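Local structure of uncharacterized protein ygiD (Escherichia coli, 2PW6) at residues A96-L101 / P137-S142. The protein opens the aromatic ring of dihydroxyphenylalanine between carbons 4 and 5 in vitro, as an extradiol dioxygenase whose physiological substrate is unknown. Residues are numbered along the deposited sequence; the frame is centred on the assembly and turned at random.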
loop_
_atom_site.group_PDB
_atom_site.type_symbol
_atom_site.label_atom_id
_atom_site.label_comp_id
_atom_site.label_asym_id
_atom_site.label_seq_id
_atom_site.Cartn_x
_atom_site.Cartn_y
_atom_site.Cartn_z
ATOM N N ALA A 96 -10.487 25.582 1.395
ATOM C CA ALA A 96 -10.006 26.857 0.821
ATOM C C ALA A 96 -8.796 26.674 -0.112
ATOM O O ALA A 96 -8.773 27.179 -1.252
ATOM C CB ALA A 96 -9.670 27.879 1.917
ATOM N N LEU A 97 -7.793 25.953 0.376
ATOM C CA LEU A 97 -6.638 25.608 -0.469
ATOM C C LEU A 97 -7.052 24.761 -1.678
ATOM O O LEU A 97 -6.556 24.996 -2.776
ATOM C CB LEU A 97 -5.537 24.913 0.338
ATOM C CG LEU A 97 -4.318 24.410 -0.439
ATOM C CD1 LEU A 97 -3.706 25.451 -1.396
ATOM C CD2 LEU A 97 -3.282 23.886 0.537
ATOM N N ALA A 98 -7.977 23.824 -1.492
ATOM C CA ALA A 98 -8.470 23.003 -2.635
ATOM C C ALA A 98 -9.076 23.804 -3.767
ATOM O O ALA A 98 -8.804 23.531 -4.942
ATOM C CB ALA A 98 -9.420 21.944 -2.192
ATOM N N GLN A 99 -9.902 24.801 -3.416
ATOM C CA GLN A 99 -10.569 25.672 -4.383
ATOM C C GLN A 99 -9.546 26.559 -5.039
ATOM O O GLN A 99 -9.581 26.781 -6.269
ATOM C CB GLN A 99 -11.636 26.517 -3.644
ATOM C CG GLN A 99 -12.134 27.790 -4.348
ATOM C CD GLN A 99 -13.059 28.641 -3.417
ATOM O OE1 GLN A 99 -13.690 28.107 -2.487
ATOM N NE2 GLN A 99 -13.095 29.942 -3.646
ATOM N N ARG A 100 -8.635 27.074 -4.220
ATOM C CA ARG A 100 -7.530 27.870 -4.723
ATOM C C ARG A 100 -6.608 27.073 -5.696
ATOM O O ARG A 100 -6.100 27.622 -6.667
ATOM C CB ARG A 100 -6.763 28.501 -3.554
ATOM C CG ARG A 100 -5.470 29.230 -3.932
ATOM C CD ARG A 100 -5.643 30.511 -4.765
ATOM N NE ARG A 100 -4.324 31.064 -5.141
ATOM C CZ ARG A 100 -3.925 31.358 -6.378
ATOM N NH1 ARG A 100 -4.735 31.192 -7.428
ATOM N NH2 ARG A 100 -2.705 31.855 -6.568
ATOM N N LEU A 101 -6.455 25.774 -5.448
ATOM C CA LEU A 101 -5.722 24.859 -6.340
ATOM C C LEU A 101 -6.477 24.694 -7.649
ATOM O O LEU A 101 -5.884 24.812 -8.728
ATOM C CB LEU A 101 -5.511 23.499 -5.661
ATOM C CG LEU A 101 -4.307 22.610 -5.981
ATOM C CD1 LEU A 101 -3.150 23.362 -6.624
ATOM C CD2 LEU A 101 -3.850 22.034 -4.684
ATOM N N PRO A 137 -3.168 21.825 8.075
ATOM C CA PRO A 137 -4.237 21.611 7.096
ATOM C C PRO A 137 -3.642 21.201 5.758
ATOM O O PRO A 137 -2.519 21.588 5.437
ATOM C CB PRO A 137 -4.914 22.981 7.000
ATOM C CG PRO A 137 -4.546 23.670 8.308
ATOM C CD PRO A 137 -3.143 23.224 8.550
HETATM N N MSE A 138 -4.397 20.429 4.987
HETATM C CA MSE A 138 -3.810 19.680 3.896
HETATM C C MSE A 138 -4.774 19.383 2.763
HETATM O O MSE A 138 -5.956 19.196 2.975
HETATM C CB MSE A 138 -3.231 18.381 4.459
HETATM C CG MSE A 138 -2.230 17.688 3.590
HETATM SE SE MSE A 138 -1.396 16.188 4.591
HETATM C CE MSE A 138 0.142 17.109 5.320
ATOM N N VAL A 139 -4.203 19.361 1.564
ATOM C CA VAL A 139 -4.825 18.955 0.316
ATOM C C VAL A 139 -3.935 17.877 -0.375
ATOM O O VAL A 139 -2.713 17.973 -0.376
ATOM C CB VAL A 139 -5.032 20.233 -0.543
ATOM C CG1 VAL A 139 -5.103 19.937 -1.976
ATOM C CG2 VAL A 139 -6.350 20.993 -0.084
ATOM N N GLN A 140 -4.549 16.835 -0.922
ATOM C CA GLN A 140 -3.839 15.901 -1.822
ATOM C C GLN A 140 -4.050 16.248 -3.311
ATOM O O GLN A 140 -5.166 16.543 -3.739
ATOM C CB GLN A 140 -4.278 14.475 -1.544
ATOM C CG GLN A 140 -4.070 14.042 -0.089
ATOM C CD GLN A 140 -4.945 12.896 0.272
ATOM O OE1 GLN A 140 -6.173 12.978 0.142
ATOM N NE2 GLN A 140 -4.344 11.799 0.705
ATOM N N LEU A 141 -2.952 16.263 -4.061
ATOM C CA LEU A 141 -2.952 16.474 -5.495
ATOM C C LEU A 141 -2.416 15.207 -6.213
ATOM O O LEU A 141 -1.411 14.632 -5.778
ATOM C CB LEU A 141 -2.071 17.677 -5.856
ATOM C CG LEU A 141 -1.930 17.998 -7.358
ATOM C CD1 LEU A 141 -3.284 18.491 -7.969
ATOM C CD2 LEU A 141 -0.838 19.021 -7.533
ATOM N N SER A 142 -3.079 14.790 -7.290
ATOM C CA SER A 142 -2.710 13.565 -7.988
ATOM C C SER A 142 -1.914 13.905 -9.252
ATOM O O SER A 142 -1.899 15.067 -9.719
ATOM C CB SER A 142 -3.941 12.718 -8.306
ATOM O OG SER A 142 -4.619 13.225 -9.435
#
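The 96-101 portion of helix 95-105 packs on residues 138-142 of strand 138-144, closest at Ala98 and Val139, whose CA atoms are 6.2 Å apart; the axes of these short segments approach to 8.2 Å, their directions 37° from parallel. This is helix-on-sheet packing in the alpha/beta fold of the LigB-type dioxygenases, and it illustrates how one beta-branched residue can join the two layers. Val139 projects from the strand toward the helix and meets Leu97, Ala98 and Leu101, residues one helical turn apart or adjacent. Its branches divide the work. Val139 CG1 stands anti to the backbone N (chi1 156°) and lies 3.6 Å from Leu101 CD2, the two side chains alongside with their ends pointing opposite ways. Val139 CG2, anti to the carbonyl carbon, touches both Leu97 and Ala98, 4.0 Å from Leu97 CG and 3.8 Å from Ala98 CB. No hydrogen bond spans the contact; the strand's backbone is instead bonded to Ile51 and Val53 on one neighbouring strand and, through Gln140, to Thr66 on the other. Val65 of strand 63-66 also touches Ala98, Leu101 and Leu141, while Leu159 of helix 149-159 touches Leu101 and Leu141. The helix backbone itself is approached closely: Val139 CG2 sits 3.6 Å from Ala98 N.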